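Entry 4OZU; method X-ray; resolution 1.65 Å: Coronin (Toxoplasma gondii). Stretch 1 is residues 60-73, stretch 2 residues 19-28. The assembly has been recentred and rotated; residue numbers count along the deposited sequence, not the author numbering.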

ATOM      1  N   ILE A  60     -11.748  -6.403 -11.921  1.00 35.44           N
ATOM      2  CA  ILE A  60     -12.299  -6.252 -10.579  1.00 32.51           C
ATOM      3  C   ILE A  60     -12.980  -7.551 -10.154  1.00 36.30           C
ATOM      4  O   ILE A  60     -13.997  -7.959 -10.728  1.00 31.82           O
ATOM      5  CB  ILE A  60     -13.299  -5.067 -10.496  1.00 28.58           C
ATOM      6  CG1 ILE A  60     -12.604  -3.748 -10.840  1.00 32.08           C
ATOM      7  CG2 ILE A  60     -13.924  -4.977  -9.106  1.00 37.60           C
ATOM      8  CD1 ILE A  60     -11.503  -3.340  -9.875  1.00 24.46           C
ATOM      9  N   LEU A  61     -12.392  -8.198  -9.151  1.00 33.32           N
ATOM     10  CA  LEU A  61     -12.887  -9.462  -8.618  1.00 37.09           C
ATOM     11  C   LEU A  61     -13.481  -9.235  -7.243  1.00 27.73           C
ATOM     12  O   LEU A  61     -13.065  -8.320  -6.534  1.00 25.09           O
ATOM     13  CB  LEU A  61     -11.760 -10.492  -8.509  1.00 33.17           C
ATOM     14  CG  LEU A  61     -11.114 -11.056  -9.774  1.00 58.57           C
ATOM     15  CD1 LEU A  61     -10.309 -10.008 -10.520  1.00 75.46           C
ATOM     16  CD2 LEU A  61     -10.232 -12.232  -9.391  1.00 44.46           C
ATOM     17  N   ARG A  62     -14.437 -10.067  -6.855  1.00 25.56           N
ATOM     18  CA  ARG A  62     -14.894 -10.065  -5.473  1.00 27.45           C
ATOM     19  C   ARG A  62     -13.976 -10.956  -4.645  1.00 28.06           C
ATOM     20  O   ARG A  62     -13.704 -12.097  -5.012  1.00 29.79           O
ATOM     21  CB  ARG A  62     -16.346 -10.530  -5.370  1.00 34.73           C
ATOM     22  CG  ARG A  62     -17.332  -9.553  -5.998  1.00 50.09           C
ATOM     23  CD  ARG A  62     -18.777  -9.849  -5.615  1.00 54.34           C
ATOM     24  NE  ARG A  62     -18.995  -9.721  -4.174  1.00 87.48           N
ATOM     25  CZ  ARG A  62     -19.130 -10.739  -3.325  1.00 84.32           C
ATOM     26  NH1 ARG A  62     -19.088 -11.998  -3.751  1.00 78.16           N
ATOM     27  NH2 ARG A  62     -19.319 -10.496  -2.035  1.00 56.17           N
ATOM     28  N   LEU A  63     -13.494 -10.411  -3.529  1.00 26.71           N
ATOM     29  CA  LEU A  63     -12.600 -11.121  -2.624  1.00 30.32           C
ATOM     30  C   LEU A  63     -13.177 -12.475  -2.206  1.00 37.41           C
ATOM     31  O   LEU A  63     -12.455 -13.467  -2.107  1.00 27.71           O
ATOM     32  CB  LEU A  63     -12.323 -10.248  -1.394  1.00 29.43           C
ATOM     33  CG  LEU A  63     -11.315 -10.731  -0.356  1.00 35.21           C
ATOM     34  CD1 LEU A  63      -9.934 -10.844  -0.949  1.00 25.57           C
ATOM     35  CD2 LEU A  63     -11.308  -9.778   0.826  1.00 33.08           C
ATOM     36  N   ALA A  64     -14.488 -12.517  -1.995  1.00 31.71           N
ATOM     37  CA  ALA A  64     -15.150 -13.717  -1.504  1.00 31.14           C
ATOM     38  C   ALA A  64     -15.297 -14.801  -2.574  1.00 34.66           C
ATOM     39  O   ALA A  64     -15.404 -15.988  -2.252  1.00 37.34           O
ATOM     40  CB  ALA A  64     -16.515 -13.356  -0.944  1.00 31.58           C
ATOM     41  N   ASP A  65     -15.304 -14.399  -3.839  1.00 35.38           N
ATOM     42  CA  ASP A  65     -15.583 -15.332  -4.927  1.00 51.12           C
ATOM     43  C   ASP A  65     -14.305 -15.981  -5.444  1.00 39.79           C
ATOM     44  O   ASP A  65     -13.894 -15.767  -6.586  1.00 36.77           O
ATOM     45  CB  ASP A  65     -16.316 -14.616  -6.064  1.00 46.69           C
ATOM     46  CG  ASP A  65     -17.723 -14.188  -5.673  1.00 75.44           C
ATOM     47  OD1 ASP A  65     -18.295 -14.790  -4.735  1.00 50.16           O
ATOM     48  OD2 ASP A  65     -18.259 -13.252  -6.307  1.00 77.93           O
ATOM     49  N   ILE A  66     -13.683 -16.780  -4.586  1.00 32.96           N
ATOM     50  CA  ILE A  66     -12.448 -17.458  -4.935  1.00 29.41           C
ATOM     51  C   ILE A  66     -12.764 -18.673  -5.806  1.00 31.45           C
ATOM     52  O   ILE A  66     -13.875 -19.214  -5.761  1.00 37.74           O
ATOM     53  CB  ILE A  66     -11.666 -17.876  -3.669  1.00 29.78           C
ATOM     54  CG1 ILE A  66     -10.234 -18.283  -4.031  1.00 35.54           C
ATOM     55  CG2 ILE A  66     -12.397 -18.990  -2.923  1.00 34.19           C
ATOM     56  CD1 ILE A  66      -9.242 -18.114  -2.887  1.00 28.11           C
ATOM     57  N   GLY A  67     -11.789 -19.087  -6.609  1.00 32.13           N
ATOM     58  CA  GLY A  67     -11.939 -20.253  -7.460  1.00 34.23           C
ATOM     59  C   GLY A  67     -11.633 -19.976  -8.920  1.00 35.07           C
ATOM     60  O   GLY A  67     -11.043 -18.950  -9.270  1.00 33.92           O
ATOM     61  N   ARG A  68     -12.044 -20.910  -9.768  1.00 37.28           N
ATOM     62  CA  ARG A  68     -11.747 -20.865 -11.194  1.00 38.66           C
ATOM     63  C   ARG A  68     -12.659 -19.895 -11.936  1.00 72.71           C
ATOM     64  O   ARG A  68     -13.838 -19.756 -11.600  1.00 79.52           O
ATOM     65  CB  ARG A  68     -11.868 -22.274 -11.798  1.00 42.28           C
ATOM     66  CG  ARG A  68     -11.838 -22.310 -13.322  1.00 47.56           C
ATOM     67  CD  ARG A  68     -11.284 -23.624 -13.868  1.00 51.52           C
ATOM     68  NE  ARG A  68     -12.141 -24.769 -13.592  1.00 55.59           N
ATOM     69  CZ  ARG A  68     -11.870 -26.013 -13.978  1.00 66.18           C
ATOM     70  NH1 ARG A  68     -10.763 -26.283 -14.655  1.00 83.41           N
ATOM     71  NH2 ARG A  68     -12.708 -26.993 -13.685  1.00 61.36           N
ATOM     72  N   ASN A  69     -12.083 -19.240 -12.943  1.00 83.90           N
ATOM     73  CA  ASN A  69     -12.782 -18.308 -13.831  1.00 67.03           C
ATOM     74  C   ASN A  69     -13.853 -17.478 -13.126  1.00 58.45           C
ATOM     75  O   ASN A  69     -15.032 -17.540 -13.480  1.00 59.72           O
ATOM     76  CB  ASN A  69     -13.406 -19.072 -15.003  1.00 58.83           C
ATOM     77  CG  ASN A  69     -13.788 -18.160 -16.155  1.00 81.11           C
ATOM     78  OD1 ASN A  69     -13.324 -17.021 -16.243  1.00 88.23           O
ATOM     79  ND2 ASN A  69     -14.634 -18.657 -17.046  1.00 84.10           N
ATOM     80  N   PRO A  70     -13.441 -16.696 -12.119  1.00 39.66           N
ATOM     81  CA  PRO A  70     -14.375 -15.859 -11.362  1.00 58.73           C
ATOM     82  C   PRO A  70     -14.925 -14.725 -12.218  1.00 75.87           C
ATOM     83  O   PRO A  70     -14.374 -14.445 -13.283  1.00 77.32           O
ATOM     84  CB  PRO A  70     -13.515 -15.324 -10.218  1.00 38.61           C
ATOM     85  CG  PRO A  70     -12.143 -15.288 -10.782  1.00 39.65           C
ATOM     86  CD  PRO A  70     -12.044 -16.463 -11.716  1.00 40.20           C
ATOM     87  N   ALA A  71     -16.003 -14.094 -11.765  1.00 47.57           N
ATOM     88  CA  ALA A  71     -16.574 -12.959 -12.478  1.00 47.77           C
ATOM     89  C   ALA A  71     -15.633 -11.765 -12.397  1.00 64.09           C
ATOM     90  O   ALA A  71     -15.377 -11.237 -11.313  1.00 73.15           O
ATOM     91  CB  ALA A  71     -17.933 -12.601 -11.914  1.00 44.06           C
ATOM     92  N   VAL A  72     -15.119 -11.353 -13.549  1.00 64.30           N
ATOM     93  CA  VAL A  72     -14.220 -10.211 -13.626  1.00 59.09           C
ATOM     94  C   VAL A  72     -14.928  -9.041 -14.293  1.00 38.94           C
ATOM     95  O   VAL A  72     -15.182  -9.061 -15.498  1.00 34.02           O
ATOM     96  CB  VAL A  72     -12.936 -10.549 -14.409  1.00 58.26           C
ATOM     97  CG1 VAL A  72     -11.969  -9.374 -14.376  1.00 54.95           C
ATOM     98  CG2 VAL A  72     -12.276 -11.790 -13.833  1.00 53.19           C
ATOM     99  N   ALA A  73     -15.267  -8.034 -13.494  1.00 37.82           N
ATOM    100  CA  ALA A  73     -15.766  -6.776 -14.020  1.00 37.77           C
ATOM    101  C   ALA A  73     -14.577  -6.013 -14.603  1.00 34.41           C
ATOM    102  O   ALA A  73     -13.428  -6.314 -14.271  1.00 34.26           O
ATOM    103  CB  ALA A  73     -16.457  -5.978 -12.931  1.00 37.72           C
TER
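Stretch 2 (19-28) AWKQQYSDLR

How does stretch 2 run along stretch 1? Around Tyr24 and Ser25 it runs parallel to Gly67 and Arg68 as a short, weakly bonded strand; the rest is loop or turn. Tyr24 CA is 4.9 Å from Gly67 CA, Ser25 CA 4.7 Å from Arg68 CA and Asp26 CA 5.0 Å from Asn69 CA. The firmest backbone hydrogen bond runs from Ser25 N to Gly67 O (3.1 Å); those from Gly67 N to Gln23 O (2.9 Å) and from Asn69 N to Ser25 O (3.0 Å) are weak.

What receives the ring of Tyr24, the residue of stretch 2 most covered by stretch 1? A hollow lined by Leu61, the Arg62 to Asp65 turn and Ile66. The ring's tip reaches the turn backbone, where Tyr24 OH donates to Leu63 O at 2.5 Å. Ile66 covers one face, its CG1 3.9 Å from the ring centroid and almost on the normal, while Leu61 CD2 approaches Tyr24 CD2 at 4.1 Å.

Where does Ile66 fit in turn? Its side chain fills a notch between Tyr24 and Trp20: CD1 lies 3.8 Å from Tyr24 CE1 and 3.6 Å from Trp20 CE3. Gln22 adds to the wall, its OE1 3.3 Å from Ile66 CG2.

What fills the space farther along? Leu27 does, its CD2 lodging among Leu61 CD2 (3.9 Å), Pro70 CG (3.7 Å) and Val72 CG2 (4.3 Å). This apolar pocket continues the packing begun by Tyr24, since Leu61 touches both residues.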

ATOM      1  N   ALA A  19      -0.076 -20.559   2.507  1.00 26.09           N
ATOM      2  CA  ALA A  19      -0.684 -20.395   1.197  1.00 30.15           C
ATOM      3  C   ALA A  19      -1.995 -21.175   1.156  1.00 29.28           C
ATOM      4  O   ALA A  19      -2.031 -22.340   1.526  1.00 31.41           O
ATOM      5  CB  ALA A  19       0.261 -20.873   0.103  1.00 33.13           C
ATOM      6  N   TRP A  20      -3.066 -20.527   0.715  1.00 28.49           N
ATOM      7  CA  TRP A  20      -4.354 -21.197   0.573  1.00 33.47           C
ATOM      8  C   TRP A  20      -4.290 -22.316  -0.458  1.00 33.75           C
ATOM      9  O   TRP A  20      -3.561 -22.227  -1.439  1.00 27.81           O
ATOM     10  CB  TRP A  20      -5.438 -20.212   0.148  1.00 25.72           C
ATOM     11  CG  TRP A  20      -5.818 -19.202   1.175  1.00 27.36           C
ATOM     12  CD1 TRP A  20      -5.050 -18.732   2.201  1.00 28.12           C
ATOM     13  CD2 TRP A  20      -7.077 -18.526   1.272  1.00 25.41           C
ATOM     14  NE1 TRP A  20      -5.755 -17.797   2.929  1.00 25.05           N
ATOM     15  CE2 TRP A  20      -7.001 -17.656   2.379  1.00 28.75           C
ATOM     16  CE3 TRP A  20      -8.259 -18.570   0.527  1.00 26.31           C
ATOM     17  CZ2 TRP A  20      -8.064 -16.841   2.759  1.00 24.28           C
ATOM     18  CZ3 TRP A  20      -9.311 -17.759   0.905  1.00 28.24           C
ATOM     19  CH2 TRP A  20      -9.206 -16.906   2.010  1.00 27.22           C
ATOM     20  N   LYS A  21      -5.078 -23.361  -0.253  1.00 28.09           N
ATOM     21  CA  LYS A  21      -5.232 -24.373  -1.287  1.00 28.44           C
ATOM     22  C   LYS A  21      -6.033 -23.772  -2.441  1.00 28.49           C
ATOM     23  O   LYS A  21      -5.758 -24.037  -3.609  1.00 36.01           O
ATOM     24  CB  LYS A  21      -5.909 -25.625  -0.730  1.00 29.47           C
ATOM     25  CG  LYS A  21      -5.028 -26.405   0.242  1.00 37.70           C
ATOM     26  CD  LYS A  21      -3.847 -27.071  -0.465  1.00 53.99           C
ATOM     27  CE  LYS A  21      -2.768 -27.517   0.512  1.00 81.99           C
ATOM     28  NZ  LYS A  21      -2.096 -26.372   1.188  1.00101.27           N
ATOM     29  N   GLN A  22      -7.019 -22.949  -2.099  1.00 29.26           N
ATOM     30  CA  GLN A  22      -7.838 -22.274  -3.095  1.00 27.92           C
ATOM     31  C   GLN A  22      -7.076 -21.122  -3.741  1.00 27.23           C
ATOM     32  O   GLN A  22      -6.174 -20.546  -3.133  1.00 32.72           O
ATOM     33  CB  GLN A  22      -9.125 -21.747  -2.465  1.00 27.55           C
ATOM     34  CG  GLN A  22     -10.088 -22.835  -2.015  1.00 30.43           C
ATOM     35  CD  GLN A  22     -11.290 -22.271  -1.281  1.00 50.86           C
ATOM     36  OE1 GLN A  22     -12.360 -22.094  -1.864  1.00 40.08           O
ATOM     37  NE2 GLN A  22     -11.120 -21.988   0.009  1.00 38.60           N
ATOM     38  N   GLN A  23      -7.454 -20.799  -4.973  1.00 35.05           N
ATOM     39  CA  GLN A  23      -6.839 -19.709  -5.725  1.00 30.11           C
ATOM     40  C   GLN A  23      -7.888 -18.988  -6.556  1.00 29.04           C
ATOM     41  O   GLN A  23      -8.933 -19.563  -6.876  1.00 33.95           O
ATOM     42  CB  GLN A  23      -5.749 -20.239  -6.656  1.00 33.91           C
ATOM     43  CG  GLN A  23      -4.649 -21.037  -5.986  1.00 37.97           C
ATOM     44  CD  GLN A  23      -3.726 -21.711  -6.991  1.00 38.59           C
ATOM     45  OE1 GLN A  23      -4.150 -22.097  -8.084  1.00 38.34           O
ATOM     46  NE2 GLN A  23      -2.458 -21.848  -6.628  1.00 55.50           N
ATOM     47  N   TYR A  24      -7.605 -17.736  -6.910  1.00 27.19           N
ATOM     48  CA  TYR A  24      -8.310 -17.078  -7.997  1.00 27.89           C
ATOM     49  C   TYR A  24      -7.549 -17.480  -9.252  1.00 31.45           C
ATOM     50  O   TYR A  24      -6.400 -17.083  -9.425  1.00 32.98           O
ATOM     51  CB  TYR A  24      -8.349 -15.555  -7.820  1.00 27.02           C
ATOM     52  CG  TYR A  24      -8.788 -15.105  -6.442  1.00 25.85           C
ATOM     53  CD1 TYR A  24      -7.882 -15.034  -5.389  1.00 24.89           C
ATOM     54  CD2 TYR A  24     -10.110 -14.749  -6.195  1.00 29.19           C
ATOM     55  CE1 TYR A  24      -8.279 -14.622  -4.128  1.00 27.65           C
ATOM     56  CE2 TYR A  24     -10.520 -14.339  -4.940  1.00 25.22           C
ATOM     57  CZ  TYR A  24      -9.599 -14.275  -3.910  1.00 27.41           C
ATOM     58  OH  TYR A  24     -10.008 -13.873  -2.665  1.00 33.02           O
ATOM     59  N   SER A  25      -8.165 -18.288 -10.112  1.00 30.43           N
ATOM     60  CA  SER A  25      -7.447 -18.860 -11.248  1.00 32.81           C
ATOM     61  C   SER A  25      -8.151 -18.618 -12.584  1.00 33.21           C
ATOM     62  O   SER A  25      -9.271 -18.104 -12.631  1.00 35.87           O
ATOM     63  CB  SER A  25      -7.236 -20.363 -11.032  1.00 46.19           C
ATOM     64  OG  SER A  25      -8.466 -21.064 -11.006  1.00 34.05           O
ATOM     65  N   ASP A  26      -7.463 -18.991 -13.660  1.00 34.95           N
ATOM     66  CA  ASP A  26      -7.916 -18.753 -15.027  1.00 36.58           C
ATOM     67  C   ASP A  26      -8.131 -17.267 -15.292  1.00 39.58           C
ATOM     68  O   ASP A  26      -9.037 -16.856 -16.023  1.00 38.09           O
ATOM     69  CB  ASP A  26      -9.186 -19.556 -15.315  1.00 38.80           C
ATOM     70  CG  ASP A  26      -8.878 -20.956 -15.805  1.00 86.28           C
ATOM     71  OD1 ASP A  26      -8.147 -21.087 -16.811  1.00115.06           O
ATOM     72  OD2 ASP A  26      -9.343 -21.926 -15.178  1.00 99.16           O
ATOM     73  N   LEU A  27      -7.264 -16.461 -14.697  1.00 37.63           N
ATOM     74  CA  LEU A  27      -7.264 -15.030 -14.940  1.00 35.36           C
ATOM     75  C   LEU A  27      -6.339 -14.708 -16.108  1.00 35.56           C
ATOM     76  O   LEU A  27      -5.566 -15.554 -16.540  1.00 36.47           O
ATOM     77  CB  LEU A  27      -6.820 -14.277 -13.688  1.00 32.28           C
ATOM     78  CG  LEU A  27      -7.585 -14.594 -12.398  1.00 31.39           C
ATOM     79  CD1 LEU A  27      -6.974 -13.816 -11.233  1.00 29.31           C
ATOM     80  CD2 LEU A  27      -9.066 -14.276 -12.547  1.00 39.75           C
ATOM     81  N   ARG A  28      -6.437 -13.480 -16.611  1.00 38.93           N
ATOM     82  CA  ARG A  28      -5.546 -12.968 -17.650  1.00 41.73           C
ATOM     83  C   ARG A  28      -4.899 -11.683 -17.149  1.00 39.80           C
ATOM     84  O   ARG A  28      -5.366 -10.584 -17.449  1.00 38.25           O
ATOM     85  CB  ARG A  28      -6.315 -12.708 -18.946  1.00 56.57           C
ATOM     86  CG  ARG A  28      -6.648 -13.961 -19.748  1.00 68.28           C
ATOM     87  CD  ARG A  28      -5.482 -14.400 -20.624  1.00 78.87           C
ATOM     88  NE  ARG A  28      -5.028 -13.331 -21.515  1.00 59.19           N
ATOM     89  CZ  ARG A  28      -5.533 -13.077 -22.722  1.00 74.03           C
ATOM     90  NH1 ARG A  28      -6.525 -13.811 -23.214  1.00 65.69           N
ATOM     91  NH2 ARG A  28      -5.041 -12.077 -23.442  1.00 90.56           N
TER